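Long-range contacts in ABC transporter, solute-binding protein (Staphylococcus aureus, PDB 6LKK), which binds glucose 6-phosphate in its interdomain cleft and probably acts as the extracellular sugar-phosphate sensor of a two-component signalling system: residues A[35-40]-A[63-68]; A[70-75]-A[89-94]. One frame throughout, in Å; residues are numbered along the deposited sequence.

Contact 1 (A[35-40]-A[63-68]); sequences STQVLL and TIDHPE. With G6P (6-O-phosphono-alpha-D-glucopyranose), chain B.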
ATOM      1  N   SER A  35      -8.679  -6.044  -3.287  1.00 22.40           N
ATOM      2  CA  SER A  35      -7.385  -5.747  -3.883  1.00 19.70           C
ATOM      3  C   SER A  35      -7.488  -4.479  -4.722  1.00 20.65           C
ATOM      4  O   SER A  35      -8.532  -4.188  -5.312  1.00 21.40           O
ATOM      5  CB  SER A  35      -6.911  -6.918  -4.742  1.00 20.53           C
ATOM      6  OG  SER A  35      -6.777  -8.092  -3.965  1.00 21.48           O
ATOM      7  N   THR A  36      -6.392  -3.715  -4.769  1.00 18.66           N
ATOM      8  CA  THR A  36      -6.423  -2.396  -5.398  1.00 20.16           C
ATOM      9  C   THR A  36      -6.987  -2.464  -6.812  1.00 21.02           C
ATOM     10  O   THR A  36      -7.932  -1.747  -7.156  1.00 19.25           O
ATOM     11  CB  THR A  36      -5.021  -1.778  -5.425  1.00 17.99           C
ATOM     12  OG1 THR A  36      -4.521  -1.622  -4.088  1.00 18.16           O
ATOM     13  CG2 THR A  36      -5.050  -0.411  -6.098  1.00 18.64           C
ATOM     14  N   GLN A  37      -6.405  -3.318  -7.657  1.00 18.85           N
ATOM     15  CA  GLN A  37      -6.811  -3.342  -9.057  1.00 19.50           C
ATOM     16  C   GLN A  37      -8.178  -3.987  -9.241  1.00 24.16           C
ATOM     17  O   GLN A  37      -8.890  -3.658 -10.196  1.00 25.25           O
ATOM     18  CB  GLN A  37      -5.758  -4.062  -9.894  1.00 21.93           C
ATOM     19  CG  GLN A  37      -4.444  -3.304 -10.001  1.00 26.72           C
ATOM     20  CD  GLN A  37      -4.622  -1.924 -10.600  1.00 29.11           C
ATOM     21  OE1 GLN A  37      -5.333  -1.753 -11.592  1.00 30.66           O
ATOM     22  NE2 GLN A  37      -3.990  -0.929  -9.992  1.00 32.04           N
ATOM     23  N   VAL A  38      -8.563  -4.903  -8.352  1.00 22.82           N
ATOM     24  CA  VAL A  38      -9.910  -5.461  -8.407  1.00 23.02           C
ATOM     25  C   VAL A  38     -10.939  -4.379  -8.111  1.00 25.30           C
ATOM     26  O   VAL A  38     -11.960  -4.263  -8.800  1.00 24.42           O
ATOM     27  CB  VAL A  38     -10.040  -6.648  -7.435  1.00 22.39           C
ATOM     28  CG1 VAL A  38     -11.464  -7.189  -7.433  1.00 25.91           C
ATOM     29  CG2 VAL A  38      -9.057  -7.746  -7.809  1.00 22.34           C
ATOM     30  N   LEU A  39     -10.688  -3.570  -7.080  1.00 21.80           N
ATOM     31  CA  LEU A  39     -11.566  -2.442  -6.787  1.00 21.85           C
ATOM     32  C   LEU A  39     -11.673  -1.512  -7.988  1.00 23.21           C
ATOM     33  O   LEU A  39     -12.771  -1.096  -8.372  1.00 23.47           O
ATOM     34  CB  LEU A  39     -11.050  -1.684  -5.562  1.00 23.25           C
ATOM     35  CG  LEU A  39     -11.205  -2.376  -4.206  1.00 22.68           C
ATOM     36  CD1 LEU A  39     -10.413  -1.630  -3.145  1.00 20.93           C
ATOM     37  CD2 LEU A  39     -12.668  -2.468  -3.804  1.00 24.67           C
ATOM     38  N   LEU A  40     -10.534  -1.177  -8.600  1.00 23.54           N
ATOM     39  CA  LEU A  40     -10.546  -0.266  -9.737  1.00 23.40           C
ATOM     40  C   LEU A  40     -11.262  -0.882 -10.932  1.00 27.37           C
ATOM     41  O   LEU A  40     -11.970  -0.183 -11.666  1.00 27.53           O
ATOM     42  CB  LEU A  40      -9.116   0.125 -10.108  1.00 25.57           C
ATOM     43  CG  LEU A  40      -8.415   1.051  -9.111  1.00 21.18           C
ATOM     44  CD1 LEU A  40      -6.916   1.103  -9.373  1.00 22.80           C
ATOM     45  CD2 LEU A  40      -9.013   2.450  -9.174  1.00 23.11           C
ATOM     46  N   THR A  63      -1.233   3.844 -10.913  1.00 24.12           N
ATOM     47  CA  THR A  63      -1.890   2.622 -11.369  1.00 27.31           C
ATOM     48  C   THR A  63      -3.388   2.802 -11.601  1.00 30.21           C
ATOM     49  O   THR A  63      -4.128   1.813 -11.590  1.00 33.16           O
ATOM     50  CB  THR A  63      -1.651   1.474 -10.381  1.00 34.47           C
ATOM     51  OG1 THR A  63      -2.166   1.824  -9.090  1.00 30.90           O
ATOM     52  CG2 THR A  63      -0.162   1.162 -10.272  1.00 32.91           C
ATOM     53  N   ILE A  64      -3.854   4.028 -11.818  1.00 29.08           N
ATOM     54  CA  ILE A  64      -5.219   4.263 -12.278  1.00 28.69           C
ATOM     55  C   ILE A  64      -5.205   4.159 -13.799  1.00 32.65           C
ATOM     56  O   ILE A  64      -4.702   5.051 -14.486  1.00 31.72           O
ATOM     57  CB  ILE A  64      -5.756   5.621 -11.810  1.00 29.85           C
ATOM     58  CG1 ILE A  64      -6.017   5.588 -10.301  1.00 28.20           C
ATOM     59  CG2 ILE A  64      -7.037   5.987 -12.572  1.00 29.73           C
ATOM     60  CD1 ILE A  64      -6.589   6.875  -9.722  1.00 29.06           C
ATOM     61  N   ASP A  65      -5.756   3.064 -14.324  1.00 35.49           N
ATOM     62  CA  ASP A  65      -5.762   2.834 -15.763  1.00 36.47           C
ATOM     63  C   ASP A  65      -6.926   3.521 -16.466  1.00 39.30           C
ATOM     64  O   ASP A  65      -6.874   3.695 -17.689  1.00 37.74           O
ATOM     65  CB  ASP A  65      -5.811   1.332 -16.054  1.00 36.51           C
ATOM     66  CG  ASP A  65      -4.542   0.614 -15.633  1.00 46.26           C
ATOM     67  OD1 ASP A  65      -3.453   1.223 -15.711  1.00 46.78           O
ATOM     68  OD2 ASP A  65      -4.634  -0.563 -15.224  1.00 51.79           O
ATOM     69  N   HIS A  66      -7.969   3.911 -15.730  1.00 34.88           N
ATOM     70  CA  HIS A  66      -9.165   4.531 -16.298  1.00 34.26           C
ATOM     71  C   HIS A  66      -9.377   5.883 -15.621  1.00 33.59           C
ATOM     72  O   HIS A  66     -10.264   6.029 -14.768  1.00 34.01           O
ATOM     73  CB  HIS A  66     -10.389   3.636 -16.124  1.00 34.78           C
ATOM     74  CG  HIS A  66     -10.172   2.226 -16.576  1.00 39.04           C
ATOM     75  ND1 HIS A  66     -10.053   1.879 -17.906  1.00 40.98           N
ATOM     76  CD2 HIS A  66     -10.052   1.073 -15.876  1.00 41.28           C
ATOM     77  CE1 HIS A  66      -9.869   0.576 -18.004  1.00 42.07           C
ATOM     78  NE2 HIS A  66      -9.864   0.062 -16.786  1.00 46.07           N
ATOM     79  N   PRO A  67      -8.579   6.892 -15.980  1.00 34.95           N
ATOM     80  CA  PRO A  67      -8.769   8.221 -15.372  1.00 36.46           C
ATOM     81  C   PRO A  67     -10.156   8.797 -15.585  1.00 35.25           C
ATOM     82  O   PRO A  67     -10.585   9.645 -14.793  1.00 34.60           O
ATOM     83  CB  PRO A  67      -7.693   9.080 -16.056  1.00 37.85           C
ATOM     84  CG  PRO A  67      -7.251   8.300 -17.256  1.00 39.94           C
ATOM     85  CD  PRO A  67      -7.435   6.862 -16.904  1.00 37.79           C
ATOM     86  N   GLU A  68     -10.875   8.367 -16.625  1.00 35.99           N
ATOM     87  CA  GLU A  68     -12.230   8.859 -16.852  1.00 35.78           C
ATOM     88  C   GLU A  68     -13.174   8.505 -15.711  1.00 33.62           C
ATOM     89  O   GLU A  68     -14.251   9.101 -15.603  1.00 32.08           O
ATOM     90  CB  GLU A  68     -12.779   8.306 -18.170  1.00 39.98           C
ATOM     91  CG  GLU A  68     -12.836   6.780 -18.254  1.00 42.98           C
ATOM     92  CD  GLU A  68     -11.580   6.169 -18.852  1.00 45.82           C
ATOM     93  OE1 GLU A  68     -10.509   6.809 -18.783  1.00 41.86           O
ATOM     94  OE2 GLU A  68     -11.666   5.048 -19.396  1.00 48.47           O
TER
HETATM   95  C1  G6P B 401      -0.232  -1.484  -0.745  1.00 34.23           C
HETATM   96  C2  G6P B 401      -0.571  -0.017  -0.381  1.00 19.60           C
HETATM   97  C3  G6P B 401      -1.719   0.142   0.545  1.00 16.31           C
HETATM   98  C4  G6P B 401      -2.759  -0.852   0.276  1.00 21.05           C
HETATM   99  C5  G6P B 401      -2.227  -2.237   0.626  1.00 17.44           C
HETATM  100  C6  G6P B 401      -3.207  -3.293   0.224  1.00 18.51           C
HETATM  101  O1  G6P B 401       1.125  -1.728  -0.531  1.00 20.78           O
HETATM  102  O2  G6P B 401       0.576   0.622   0.204  1.00 20.56           O
HETATM  103  O3  G6P B 401      -2.295   1.508   0.357  1.00 18.79           O
HETATM  104  O4  G6P B 401      -3.929  -0.592   1.091  1.00 19.42           O
HETATM  105  O5  G6P B 401      -0.950  -2.550  -0.045  1.00 20.33           O
HETATM  106  O6  G6P B 401      -3.448  -3.184  -1.161  1.00 16.32           O
HETATM  107  P   G6P B 401      -3.336  -4.558  -2.139  1.00 16.74           P
HETATM  108  O1P G6P B 401      -3.766  -4.165  -3.541  1.00 19.19           O
HETATM  109  O2P G6P B 401      -4.260  -5.666  -1.598  1.00 17.54           O
HETATM  110  O3P G6P B 401      -1.930  -5.035  -2.161  1.00 16.90           O
HETATM  111  O   HOH W   1      -2.190  -0.857  -7.777  1.00 32.69           O
HETATM  112  O   HOH W   2      -6.756   0.474 -12.847  1.00 34.79           O

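Contact 2 (A[70-75]-A[89-94]); sequences FVPYQD and NKYVTS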
ATOM      1  N   PHE A  70     -12.653   9.092 -12.610  1.00 24.64           N
ATOM      2  CA  PHE A  70     -12.345   9.936 -11.467  1.00 23.63           C
ATOM      3  C   PHE A  70     -12.464  11.401 -11.857  1.00 26.96           C
ATOM      4  O   PHE A  70     -12.474  11.755 -13.039  1.00 28.05           O
ATOM      5  CB  PHE A  70     -10.941   9.636 -10.927  1.00 24.67           C
ATOM      6  CG  PHE A  70     -10.782   8.232 -10.426  1.00 21.06           C
ATOM      7  CD1 PHE A  70     -10.431   7.208 -11.289  1.00 25.03           C
ATOM      8  CD2 PHE A  70     -11.004   7.933  -9.094  1.00 21.09           C
ATOM      9  CE1 PHE A  70     -10.297   5.911 -10.829  1.00 20.63           C
ATOM     10  CE2 PHE A  70     -10.872   6.640  -8.629  1.00 25.83           C
ATOM     11  CZ  PHE A  70     -10.517   5.630  -9.497  1.00 25.23           C
ATOM     12  N   VAL A  71     -12.558  12.246 -10.842  1.00 24.62           N
ATOM     13  CA  VAL A  71     -12.721  13.688 -11.010  1.00 24.67           C
ATOM     14  C   VAL A  71     -11.379  14.356 -10.770  1.00 28.33           C
ATOM     15  O   VAL A  71     -10.717  14.038  -9.763  1.00 25.71           O
ATOM     16  CB  VAL A  71     -13.789  14.247 -10.052  1.00 24.65           C
ATOM     17  CG1 VAL A  71     -13.923  15.759 -10.214  1.00 28.96           C
ATOM     18  CG2 VAL A  71     -15.127  13.559 -10.281  1.00 29.88           C
ATOM     19  N   PRO A  72     -10.926  15.267 -11.631  1.00 21.40           N
ATOM     20  CA  PRO A  72      -9.670  15.982 -11.365  1.00 22.83           C
ATOM     21  C   PRO A  72      -9.806  16.849 -10.121  1.00 23.59           C
ATOM     22  O   PRO A  72     -10.578  17.810 -10.102  1.00 25.92           O
ATOM     23  CB  PRO A  72      -9.456  16.828 -12.626  1.00 25.16           C
ATOM     24  CG  PRO A  72     -10.349  16.238 -13.658  1.00 29.33           C
ATOM     25  CD  PRO A  72     -11.517  15.679 -12.921  1.00 24.31           C
ATOM     26  N   TYR A  73      -9.050  16.503  -9.082  1.00 20.71           N
ATOM     27  CA  TYR A  73      -9.123  17.223  -7.821  1.00 20.11           C
ATOM     28  C   TYR A  73      -7.941  16.871  -6.935  1.00 21.12           C
ATOM     29  O   TYR A  73      -7.579  15.697  -6.805  1.00 20.57           O
ATOM     30  CB  TYR A  73     -10.431  16.905  -7.094  1.00 20.81           C
ATOM     31  CG  TYR A  73     -10.587  17.626  -5.777  1.00 20.88           C
ATOM     32  CD1 TYR A  73     -10.982  18.957  -5.736  1.00 23.02           C
ATOM     33  CD2 TYR A  73     -10.342  16.980  -4.573  1.00 21.49           C
ATOM     34  CE1 TYR A  73     -11.129  19.623  -4.536  1.00 21.73           C
ATOM     35  CE2 TYR A  73     -10.488  17.638  -3.365  1.00 18.75           C
ATOM     36  CZ  TYR A  73     -10.882  18.961  -3.354  1.00 18.74           C
ATOM     37  OH  TYR A  73     -11.032  19.631  -2.160  1.00 18.95           O
ATOM     38  N   GLN A  74      -7.324  17.883  -6.338  1.00 18.25           N
ATOM     39  CA  GLN A  74      -6.351  17.687  -5.278  1.00 17.82           C
ATOM     40  C   GLN A  74      -6.689  18.629  -4.136  1.00 20.05           C
ATOM     41  O   GLN A  74      -7.050  19.788  -4.364  1.00 19.65           O
ATOM     42  CB  GLN A  74      -4.921  17.940  -5.753  1.00 19.41           C
ATOM     43  CG  GLN A  74      -4.415  16.925  -6.756  1.00 18.44           C
ATOM     44  CD  GLN A  74      -2.948  17.123  -7.084  1.00 20.32           C
ATOM     45  OE1 GLN A  74      -2.328  18.091  -6.642  1.00 27.05           O
ATOM     46  NE2 GLN A  74      -2.384  16.203  -7.857  1.00 23.10           N
ATOM     47  N   ASP A  75      -6.584  18.123  -2.911  1.00 18.56           N
ATOM     48  CA  ASP A  75      -6.835  18.950  -1.743  1.00 16.06           C
ATOM     49  C   ASP A  75      -5.835  20.098  -1.691  1.00 18.32           C
ATOM     50  O   ASP A  75      -4.676  19.962  -2.088  1.00 19.44           O
ATOM     51  CB  ASP A  75      -6.740  18.111  -0.470  1.00 16.29           C
ATOM     52  CG  ASP A  75      -7.231  18.854   0.754  1.00 20.62           C
ATOM     53  OD1 ASP A  75      -8.458  18.870   0.989  1.00 21.53           O
ATOM     54  OD2 ASP A  75      -6.391  19.437   1.473  1.00 20.52           O
ATOM     55  N   ASN A  89      -0.362  13.473 -10.313  1.00 23.06           N
ATOM     56  CA  ASN A  89      -1.555  12.987 -10.991  1.00 20.64           C
ATOM     57  C   ASN A  89      -2.720  13.864 -10.558  1.00 24.03           C
ATOM     58  O   ASN A  89      -3.042  13.926  -9.366  1.00 21.55           O
ATOM     59  CB  ASN A  89      -1.801  11.516 -10.639  1.00 22.55           C
ATOM     60  CG  ASN A  89      -2.966  10.910 -11.392  1.00 23.09           C
ATOM     61  OD1 ASN A  89      -4.027  11.517 -11.523  1.00 23.70           O
ATOM     62  ND2 ASN A  89      -2.777   9.688 -11.879  1.00 25.60           N
ATOM     63  N   LYS A  90      -3.348  14.546 -11.520  1.00 21.99           N
ATOM     64  CA  LYS A  90      -4.355  15.548 -11.188  1.00 23.04           C
ATOM     65  C   LYS A  90      -5.599  14.954 -10.540  1.00 20.14           C
ATOM     66  O   LYS A  90      -6.431  15.715 -10.034  1.00 21.62           O
ATOM     67  CB  LYS A  90      -4.750  16.338 -12.441  1.00 24.71           C
ATOM     68  CG  LYS A  90      -5.448  15.531 -13.528  1.00 24.70           C
ATOM     69  CD  LYS A  90      -5.854  16.431 -14.691  1.00 26.83           C
ATOM     70  CE  LYS A  90      -6.549  15.653 -15.798  1.00 42.05           C
ATOM     71  NZ  LYS A  90      -5.628  14.705 -16.482  1.00 60.28           N
ATOM     72  N   TYR A  91      -5.748  13.629 -10.536  1.00 19.48           N
ATOM     73  CA  TYR A  91      -6.882  12.978  -9.900  1.00 20.22           C
ATOM     74  C   TYR A  91      -6.594  12.527  -8.475  1.00 18.94           C
ATOM     75  O   TYR A  91      -7.521  12.083  -7.786  1.00 20.69           O
ATOM     76  CB  TYR A  91      -7.320  11.754 -10.715  1.00 21.81           C
ATOM     77  CG  TYR A  91      -7.696  12.059 -12.144  1.00 23.10           C
ATOM     78  CD1 TYR A  91      -8.994  12.419 -12.479  1.00 28.47           C
ATOM     79  CD2 TYR A  91      -6.756  11.979 -13.161  1.00 27.08           C
ATOM     80  CE1 TYR A  91      -9.342  12.697 -13.786  1.00 24.97           C
ATOM     81  CE2 TYR A  91      -7.095  12.256 -14.471  1.00 25.81           C
ATOM     82  CZ  TYR A  91      -8.389  12.613 -14.776  1.00 29.54           C
ATOM     83  OH  TYR A  91      -8.732  12.888 -16.080  1.00 35.35           O
ATOM     84  N   VAL A  92      -5.350  12.630  -8.014  1.00 19.00           N
ATOM     85  CA  VAL A  92      -4.912  11.955  -6.799  1.00 19.53           C
ATOM     86  C   VAL A  92      -4.254  12.956  -5.859  1.00 18.06           C
ATOM     87  O   VAL A  92      -3.391  13.738  -6.277  1.00 18.27           O
ATOM     88  CB  VAL A  92      -3.941  10.802  -7.117  1.00 17.92           C
ATOM     89  CG1 VAL A  92      -3.473  10.120  -5.837  1.00 20.53           C
ATOM     90  CG2 VAL A  92      -4.604   9.794  -8.044  1.00 18.68           C
ATOM     91  N   THR A  93      -4.659  12.917  -4.591  1.00 18.61           N
ATOM     92  CA  THR A  93      -3.965  13.592  -3.504  1.00 17.59           C
ATOM     93  C   THR A  93      -3.178  12.551  -2.721  1.00 16.43           C
ATOM     94  O   THR A  93      -3.730  11.520  -2.329  1.00 17.77           O
ATOM     95  CB  THR A  93      -4.954  14.301  -2.574  1.00 18.03           C
ATOM     96  OG1 THR A  93      -5.729  15.249  -3.315  1.00 18.09           O
ATOM     97  CG2 THR A  93      -4.228  15.018  -1.436  1.00 17.45           C
ATOM     98  N   SER A  94      -1.895  12.813  -2.494  1.00 15.44           N
ATOM     99  CA  SER A  94      -1.103  11.896  -1.684  1.00 17.69           C
ATOM    100  C   SER A  94      -1.634  11.873  -0.256  1.00 16.95           C
ATOM    101  O   SER A  94      -2.074  12.896   0.277  1.00 16.17           O
ATOM    102  CB  SER A  94       0.368  12.301  -1.707  1.00 17.84           C
ATOM    103  OG  SER A  94       0.900  12.147  -3.012  1.00 17.93           O
TER
HETATM  104  O   HOH W   3      -9.903  13.246  -7.326  1.00 22.73           O
HETATM  105  O   HOH W   4      -7.836  13.944  -4.586  1.00 19.23           O

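Contact 1 (A[35-40]-A[63-68])
Gln37 NE2 is the best-held polar atom between the segments: two bonds grip it, one on each N-H. The first runs to Thr63 O at 3.2 Å, nearly straight at 165°, lying in the plane of the amide and arriving on a lone pair of the carbonyl. The second goes to a water 2.9 Å from NE2, which in turn donates to Thr63 OG1; that hydroxyl is also bonded to Val59 O, one helical turn back. Gln37 gets there by bending at chi2 (-58°), which swings its amide obliquely across Thr63, and the paired bonds fix which way the amide is flipped. Another water sits 2.9 Å from the opposite end, OE1, and takes the N-H of Asp65. The fold is that of a periplasmic binding protein, and residues 36-40 open a helix whose N-terminus faces the ligand cleft. There Thr36 holds a single phosphate oxygen twice: its N lies 2.9 Å from G6P O1P, and its OG1, set beside the backbone N, donates to the same O1P at 2.7 Å. The helix end probably adds favourable polarisation to that charge. One turn further along, Leu40 turns its CD1 to Thr63 O at 3.6 Å, while its CD2 lies alongside Ile64 CG1 at 4.5 Å, on the greasy flank covered by Phe55 and Phe70.

Contact 2 (A[70-75]-A[89-94])
Residues 70-75 and 89-94 run in the same direction, Pro72 beside Tyr91 and Gln74 beside Thr93, the second segment entering its strand through a type I turn from Asn89 to Val92. Asn89 OD1 takes the N-H of Tyr91 at 2.9 Å, an Asx turn that stiffens the corner. The Pro72 ring runs alongside the Tyr91 ring in the same sense, its CG 3.7 Å from Tyr91 CE1; Phe70 CB meets CD1 of the same tyrosine. Gln74, extended beyond CG, reaches over the turn so that NE2 donates to Asn89 O at 2.8 Å. It comes from above the carbonyl plane, and that oxygen also accepts from Val92 N. Thr93 OG1, anti to its carbonyl carbon (chi1 -58°), accepts from Asp75 N at 3.0 Å and gives its own proton to a water, which then donates to Tyr73 O. Between the backbones themselves there is a weak bond, from Tyr73 N to Lys90 O. Each segment is backbone-bonded to strand 213-221, at Leu220 and Ile218. With a hydroxyl, an amide and water supplying most of the polar links, the two segments are joined by side chains more than by a regular strand ladder.

How the contacts relate
Both contacts lie in the same lobe and follow one another along the chain, their centres 14 Å apart. Phe70 is the shared piece: its ring tip, CZ, packs on Leu40 CD2 at 3.5 Å and its CE1 on Ile64 CG2, while Ile64 CD1 reaches Val92 CG2. A second seam joins Pro67 to the Tyr91 ring. Contact 1 is the more buried and includes a helix start in the ligand cleft; its polar links run through an amide, waters and the phosphate. Contact 2 buries more area between its segments but is partly exposed and away from the sugar, mixing proline-tyrosine packing with bonds around a turn.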